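Local coordinates for protein haloacid dehalogenase-like hydrolase (Klebsiella pneumoniae subsp. pneumoniae, PDB 3PGV) that probably acts as a magnesium-dependent phosphatase of the Cof branch of the haloacid dehalogenase-like hydrolases, and holds a calcium ion in this crystal, at residues Q22-D27 with I229-G234; K210-E215 with L241-K246. All coordinates share one frame; numbering follows the deposited sequence.

Contact 1. Residues Q22-D27 with I229-G234; sequences QVVASD and IAFGDG. With CA (calcium ion), chain E.
Asp27 OD2 is gripped by two groups: it binds the calcium ion at 2.2 Å and is hydrogen-bonded to Thr31 OG1. Across the contact, OD1 of Asp233 binds the same ion, also at 2.2 Å, and the two oxygens, Asp27 OD2 and Asp233 OD1, come within 2.8 Å of each other. The two side chains cross at about a right angle, and their carboxylate planes are turned 31° apart. A chi1 of 72° places Asp233 CG between its backbone N and carbonyl carbon and swings OD1 back toward Asp27. A water and groups from elsewhere, the Asp29 carbonyl oxygen among them, share the metal.

Leading up to the site, strands 23-27 and 229-232 run parallel. The Ala25 N-H meets Ile229 O at 2.7 Å in an almost straight bond, and Asp27 N donates to Phe231 O at 2.9 Å, which holds the backbone of Asp27 itself, the residue whose side chain binds the metal. Val24 and Ile229 lie side by side, CG2 to CG2 at 3.7 Å, on the sheet face covered by helix 274-283. Phe231 extends that face, turning its ring edge to Val24 CG1. Ala25 and Ala230 meet on the reverse face, CB to CB at 4.1 Å.

Adjacent parallel strands thus end in the acidic site of the HAD Rossmann-like fold, where a shared ion lets the two carboxylate oxygens sit this close as fellow ligands, consistent with the magnesium site assigned to this family.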
ATOM      1  N   GLN A  22       8.642  16.504  10.140  1.00 53.91           N
ATOM      2  CA  GLN A  22       9.459  15.550  10.893  1.00 52.82           C
ATOM      3  C   GLN A  22       9.242  14.124  10.435  1.00 53.25           C
ATOM      4  O   GLN A  22      10.066  13.253  10.731  1.00 51.53           O
ATOM      5  CB  GLN A  22       9.202  15.676  12.407  1.00 54.51           C
ATOM      6  CG  GLN A  22       9.906  16.863  13.045  1.00 69.12           C
ATOM      7  CD  GLN A  22      11.404  16.781  12.883  1.00 85.49           C
ATOM      8  OE1 GLN A  22      12.048  15.793  13.263  1.00 79.06           O
ATOM      9  NE2 GLN A  22      11.988  17.815  12.301  1.00 79.81           N
ATOM     10  N   VAL A  23       8.112  13.860   9.756  1.00 48.53           N
ATOM     11  CA  VAL A  23       7.796  12.519   9.260  1.00 46.30           C
ATOM     12  C   VAL A  23       7.665  12.531   7.740  1.00 47.70           C
ATOM     13  O   VAL A  23       6.876  13.309   7.193  1.00 47.38           O
ATOM     14  CB  VAL A  23       6.511  11.944   9.937  1.00 49.40           C
ATOM     15  CG1 VAL A  23       6.199  10.535   9.420  1.00 46.86           C
ATOM     16  CG2 VAL A  23       6.639  11.948  11.463  1.00 50.11           C
ATOM     17  N   VAL A  24       8.441  11.673   7.057  1.00 42.02           N
ATOM     18  CA  VAL A  24       8.329  11.494   5.622  1.00 39.98           C
ATOM     19  C   VAL A  24       7.671  10.142   5.356  1.00 44.37           C
ATOM     20  O   VAL A  24       8.188   9.110   5.797  1.00 45.60           O
ATOM     21  CB  VAL A  24       9.704  11.614   4.893  1.00 43.82           C
ATOM     22  CG1 VAL A  24       9.581  11.229   3.416  1.00 42.72           C
ATOM     23  CG2 VAL A  24      10.281  13.012   5.034  1.00 44.99           C
ATOM     24  N   ALA A  25       6.501  10.147   4.685  1.00 37.97           N
ATOM     25  CA  ALA A  25       5.800   8.912   4.336  1.00 34.72           C
ATOM     26  C   ALA A  25       5.874   8.689   2.848  1.00 38.02           C
ATOM     27  O   ALA A  25       5.665   9.624   2.072  1.00 37.80           O
ATOM     28  CB  ALA A  25       4.353   8.978   4.781  1.00 33.81           C
ATOM     29  N   SER A  26       6.219   7.482   2.430  1.00 32.81           N
ATOM     30  CA  SER A  26       6.310   7.229   1.015  1.00 32.12           C
ATOM     31  C   SER A  26       5.813   5.871   0.637  1.00 35.90           C
ATOM     32  O   SER A  26       6.198   4.869   1.251  1.00 35.83           O
ATOM     33  CB  SER A  26       7.743   7.423   0.521  1.00 35.24           C
ATOM     34  OG  SER A  26       7.817   7.352  -0.899  1.00 39.95           O
ATOM     35  N   ASP A  27       5.010   5.816  -0.431  1.00 31.36           N
ATOM     36  CA  ASP A  27       4.664   4.579  -1.097  1.00 29.98           C
ATOM     37  C   ASP A  27       5.974   4.009  -1.721  1.00 34.45           C
ATOM     38  O   ASP A  27       6.962   4.745  -1.856  1.00 33.98           O
ATOM     39  CB  ASP A  27       3.602   4.850  -2.193  1.00 30.90           C
ATOM     40  CG  ASP A  27       3.297   3.665  -3.099  1.00 39.83           C
ATOM     41  OD1 ASP A  27       3.269   2.516  -2.593  1.00 38.27           O
ATOM     42  OD2 ASP A  27       3.064   3.890  -4.311  1.00 43.73           O
ATOM     43  N   ILE A 229       4.819  14.621   5.430  1.00 43.58           N
ATOM     44  CA  ILE A 229       4.832  14.819   3.988  1.00 41.06           C
ATOM     45  C   ILE A 229       4.746  13.432   3.346  1.00 42.62           C
ATOM     46  O   ILE A 229       5.467  12.519   3.770  1.00 41.88           O
ATOM     47  CB  ILE A 229       6.068  15.638   3.496  1.00 44.50           C
ATOM     48  CG1 ILE A 229       6.029  15.820   1.946  1.00 43.08           C
ATOM     49  CG2 ILE A 229       7.400  14.999   3.968  1.00 44.89           C
ATOM     50  CD1 ILE A 229       7.064  16.788   1.364  1.00 47.51           C
ATOM     51  N   ALA A 230       3.789  13.233   2.414  1.00 37.54           N
ATOM     52  CA  ALA A 230       3.582  11.920   1.808  1.00 34.92           C
ATOM     53  C   ALA A 230       3.755  11.910   0.290  1.00 39.15           C
ATOM     54  O   ALA A 230       3.483  12.913  -0.380  1.00 40.98           O
ATOM     55  CB  ALA A 230       2.220  11.382   2.180  1.00 34.61           C
ATOM     56  N   PHE A 231       4.163  10.747  -0.260  1.00 32.73           N
ATOM     57  CA  PHE A 231       4.372  10.554  -1.700  1.00 31.08           C
ATOM     58  C   PHE A 231       3.669   9.266  -2.146  1.00 36.30           C
ATOM     59  O   PHE A 231       3.763   8.244  -1.458  1.00 35.53           O
ATOM     60  CB  PHE A 231       5.879  10.482  -2.014  1.00 32.19           C
ATOM     61  CG  PHE A 231       6.668  11.704  -1.598  1.00 34.47           C
ATOM     62  CD1 PHE A 231       7.163  11.828  -0.299  1.00 36.25           C
ATOM     63  CD2 PHE A 231       6.986  12.693  -2.522  1.00 37.69           C
ATOM     64  CE1 PHE A 231       7.901  12.961   0.085  1.00 38.54           C
ATOM     65  CE2 PHE A 231       7.725  13.827  -2.136  1.00 41.48           C
ATOM     66  CZ  PHE A 231       8.181  13.948  -0.836  1.00 39.06           C
ATOM     67  N   GLY A 232       2.961   9.329  -3.283  1.00 33.44           N
ATOM     68  CA  GLY A 232       2.227   8.180  -3.829  1.00 31.76           C
ATOM     69  C   GLY A 232       1.856   8.318  -5.298  1.00 34.43           C
ATOM     70  O   GLY A 232       1.943   9.415  -5.872  1.00 36.72           O
ATOM     71  N   ASP A 233       1.397   7.216  -5.915  1.00 26.99           N
ATOM     72  CA  ASP A 233       1.053   7.217  -7.350  1.00 25.58           C
ATOM     73  C   ASP A 233      -0.259   6.455  -7.672  1.00 27.84           C
ATOM     74  O   ASP A 233      -0.660   6.387  -8.840  1.00 25.59           O
ATOM     75  CB  ASP A 233       2.215   6.623  -8.180  1.00 26.82           C
ATOM     76  CG  ASP A 233       2.370   5.125  -8.030  1.00 37.11           C
ATOM     77  OD1 ASP A 233       2.150   4.613  -6.908  1.00 41.22           O
ATOM     78  OD2 ASP A 233       2.767   4.474  -9.011  1.00 38.04           O
ATOM     79  N   GLY A 234      -0.868   5.838  -6.655  1.00 24.15           N
ATOM     80  CA  GLY A 234      -2.065   5.028  -6.858  1.00 23.90           C
ATOM     81  C   GLY A 234      -3.263   5.447  -6.025  1.00 30.94           C
ATOM     82  O   GLY A 234      -3.140   6.259  -5.096  1.00 31.53           O
TER
HETATM   83 CA    CA E 267       2.266   2.620  -5.908  1.00 37.85          CA
HETATM   84  O   HOH W   1       0.122   2.774  -4.416  1.00 43.76           O

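Contact 2. Residues K210-E215 with L241-K246; sequences KGHALE and LSMAGK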
ATOM      1  N   LYS A 210      -3.619   3.478   3.836  1.00 28.33           N
ATOM      2  CA  LYS A 210      -2.262   3.938   4.124  1.00 28.60           C
ATOM      3  C   LYS A 210      -2.289   5.232   4.960  1.00 32.64           C
ATOM      4  O   LYS A 210      -1.441   5.412   5.844  1.00 32.42           O
ATOM      5  CB  LYS A 210      -1.467   4.159   2.837  1.00 30.85           C
ATOM      6  CG  LYS A 210      -1.236   2.902   2.022  1.00 26.45           C
ATOM      7  CD  LYS A 210      -0.343   3.206   0.850  1.00 31.42           C
ATOM      8  CE  LYS A 210      -0.182   2.049  -0.087  1.00 29.02           C
ATOM      9  NZ  LYS A 210       0.762   2.371  -1.171  1.00 30.36           N
ATOM     10  N   GLY A 211      -3.304   6.080   4.710  1.00 28.61           N
ATOM     11  CA  GLY A 211      -3.497   7.339   5.417  1.00 29.84           C
ATOM     12  C   GLY A 211      -3.868   7.169   6.869  1.00 36.32           C
ATOM     13  O   GLY A 211      -3.330   7.867   7.728  1.00 37.50           O
ATOM     14  N   HIS A 212      -4.807   6.253   7.161  1.00 33.91           N
ATOM     15  CA  HIS A 212      -5.221   5.989   8.541  1.00 34.94           C
ATOM     16  C   HIS A 212      -4.099   5.311   9.310  1.00 39.07           C
ATOM     17  O   HIS A 212      -3.899   5.613  10.490  1.00 39.97           O
ATOM     18  CB  HIS A 212      -6.497   5.139   8.587  1.00 35.64           C
ATOM     19  CG  HIS A 212      -7.694   5.830   8.013  1.00 40.21           C
ATOM     20  ND1 HIS A 212      -7.977   5.784   6.654  1.00 41.64           N
ATOM     21  CD2 HIS A 212      -8.633   6.591   8.627  1.00 41.65           C
ATOM     22  CE1 HIS A 212      -9.071   6.508   6.490  1.00 40.97           C
ATOM     23  NE2 HIS A 212      -9.504   7.012   7.648  1.00 41.58           N
ATOM     24  N   ALA A 213      -3.312   4.434   8.626  1.00 32.69           N
ATOM     25  CA  ALA A 213      -2.163   3.792   9.253  1.00 31.87           C
ATOM     26  C   ALA A 213      -1.036   4.809   9.500  1.00 37.08           C
ATOM     27  O   ALA A 213      -0.408   4.780  10.568  1.00 38.92           O
ATOM     28  CB  ALA A 213      -1.666   2.656   8.395  1.00 31.61           C
ATOM     29  N   LEU A 214      -0.848   5.778   8.555  1.00 31.96           N
ATOM     30  CA  LEU A 214       0.135   6.852   8.714  1.00 32.46           C
ATOM     31  C   LEU A 214      -0.196   7.706   9.919  1.00 38.05           C
ATOM     32  O   LEU A 214       0.696   8.014  10.713  1.00 39.73           O
ATOM     33  CB  LEU A 214       0.226   7.726   7.444  1.00 32.31           C
ATOM     34  CG  LEU A 214       1.148   8.959   7.557  1.00 36.80           C
ATOM     35  CD1 LEU A 214       2.583   8.550   7.893  1.00 37.46           C
ATOM     36  CD2 LEU A 214       1.086   9.800   6.317  1.00 37.30           C
ATOM     37  N   GLU A 215      -1.482   8.051  10.094  1.00 35.58           N
ATOM     38  CA  GLU A 215      -1.929   8.813  11.262  1.00 36.37           C
ATOM     39  C   GLU A 215      -1.572   8.067  12.562  1.00 41.86           C
ATOM     40  O   GLU A 215      -1.055   8.681  13.497  1.00 43.65           O
ATOM     41  CB  GLU A 215      -3.435   9.081  11.192  1.00 37.43           C
ATOM     42  CG  GLU A 215      -3.953   9.888  12.377  1.00 47.04           C
ATOM     43  CD  GLU A 215      -5.368  10.409  12.247  1.00 63.86           C
ATOM     44  OE1 GLU A 215      -6.220   9.698  11.664  1.00 46.55           O
ATOM     45  OE2 GLU A 215      -5.642  11.501  12.793  1.00 60.30           O
ATOM     46  N   LEU A 241      -2.244  10.802   0.895  1.00 32.24           N
ATOM     47  CA  LEU A 241      -1.810  12.054   0.284  1.00 32.77           C
ATOM     48  C   LEU A 241      -2.666  13.239   0.686  1.00 40.42           C
ATOM     49  O   LEU A 241      -2.147  14.345   0.806  1.00 44.64           O
ATOM     50  CB  LEU A 241      -1.736  11.928  -1.254  1.00 31.76           C
ATOM     51  CG  LEU A 241      -0.762  10.875  -1.804  1.00 33.70           C
ATOM     52  CD1 LEU A 241      -0.758  10.888  -3.326  1.00 32.57           C
ATOM     53  CD2 LEU A 241       0.636  11.096  -1.279  1.00 36.52           C
ATOM     54  N   SER A 242      -3.975  13.024   0.896  1.00 36.22           N
ATOM     55  CA  SER A 242      -4.876  14.116   1.286  1.00 36.82           C
ATOM     56  C   SER A 242      -4.910  14.346   2.804  1.00 36.83           C
ATOM     57  O   SER A 242      -5.119  15.475   3.236  1.00 37.60           O
ATOM     58  CB  SER A 242      -6.281  13.889   0.737  1.00 40.97           C
ATOM     59  OG  SER A 242      -6.775  12.604   1.078  1.00 52.26           O
HETATM   60  N   MSE A 243      -4.676  13.287   3.612  1.00 31.53           N
HETATM   61  CA  MSE A 243      -4.656  13.418   5.096  1.00 31.70           C
HETATM   62  C   MSE A 243      -3.334  14.005   5.610  1.00 38.94           C
HETATM   63  O   MSE A 243      -3.314  14.614   6.657  1.00 41.93           O
HETATM   64  CB  MSE A 243      -4.926  12.073   5.775  1.00 31.54           C
HETATM   65  CG  MSE A 243      -6.337  11.567   5.576  1.00 36.37           C
HETATM   66 SE   MSE A 243      -6.524   9.707   6.098  0.75 40.75          SE
HETATM   67  CE  MSE A 243      -6.348   9.892   8.036  1.00 37.92           C
ATOM     68  N   ALA A 244      -2.224  13.749   4.907  1.00 36.88           N
ATOM     69  CA  ALA A 244      -0.911  14.252   5.310  1.00 37.75           C
ATOM     70  C   ALA A 244      -0.883  15.768   5.257  1.00 46.10           C
ATOM     71  O   ALA A 244      -1.643  16.368   4.494  1.00 48.02           O
ATOM     72  CB  ALA A 244       0.161  13.685   4.397  1.00 37.42           C
ATOM     73  N   GLY A 245      -0.014  16.385   6.067  1.00 45.29           N
ATOM     74  CA  GLY A 245       0.174  17.838   6.057  1.00 47.30           C
ATOM     75  C   GLY A 245       0.524  18.338   4.664  1.00 52.57           C
ATOM     76  O   GLY A 245      -0.010  19.353   4.210  1.00 54.45           O
ATOM     77  N   LYS A 246       1.352  17.552   3.937  1.00 46.00           N
ATOM     78  CA  LYS A 246       1.749  17.816   2.555  1.00 45.80           C
ATOM     79  C   LYS A 246       1.728  16.496   1.747  1.00 48.91           C
ATOM     80  O   LYS A 246       2.355  15.511   2.149  1.00 48.36           O
ATOM     81  CB  LYS A 246       3.154  18.453   2.513  1.00 48.15           C
ATOM     82  CG  LYS A 246       3.763  18.573   1.113  1.00 44.19           C
ATOM     83  CD  LYS A 246       3.044  19.587   0.231  1.00 48.24           C
ATOM     84  CE  LYS A 246       3.676  19.650  -1.136  1.00 51.27           C
ATOM     85  NZ  LYS A 246       2.951  20.571  -2.037  1.00 55.17           N
TER
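Met243, present as selenomethionine, lays its outer end flat against one face of the His212 imidazole. Met243 SE stands 4.2 Å from the centroid of the His212 ring and only 11° off the ring normal, a sulfur-aromatic type of contact, while the methyl CE makes a CH-pi contact over the same face. With SE nearest His212 CE1 and CE nearest CD2, the SE-CE bond runs across the ring almost parallel to its plane, although the two side chains as a whole cross at about a right angle. A hydrogen bond between His212 ND1 and Ser209 OG helps fix the rotation of the imidazole.

The bend at chi3 (70°) turns the methyl toward helix 210-220, where Met243 CE comes within 3.6 Å of both Gly211 O and Glu215 OE1. Glu215 reaches it with an extended chain, its chi1 of -179° holding CG anti to the backbone N. Gly211 has no side chain, and Met243 SE settles directly against its backbone, 3.9 Å from Gly211 CA. Deeper in, Leu214 CD2 meets Ala244 CB at 4.4 Å; these two side chains also rest on strand 228-232, at Cys228 and Ala230 respectively.

The contact joins the helices that precede and follow strand 228-232. It contains no hydrogen bond between the segments and rests on dispersion and shape, with the polarisable selenium and its methyl over the imidazole face and the two oxygens beside CE in van der Waals contact.

Contact 1 lies wholly in the core, at the middle of the large sheet, whereas contact 2 is only partly buried and brings together helices flanking that sheet. The elements are nonetheless continuous: helix 210-220, strand 228-232 and helix 238-243 follow one another in the chain. The two contacts meet where Lys246 O probably accepts a hydrogen bond from Ala230 N, where Leu241 CD2 packs on the Ala230 and Gly232 backbone, and where Lys210 NZ forms a salt bridge with Asp27 OD1. Backbone hydrogen bonds and metal coordination dominate residues 22-27 with 229-234; residues 210-215 with 241-246 rely on side-chain packing.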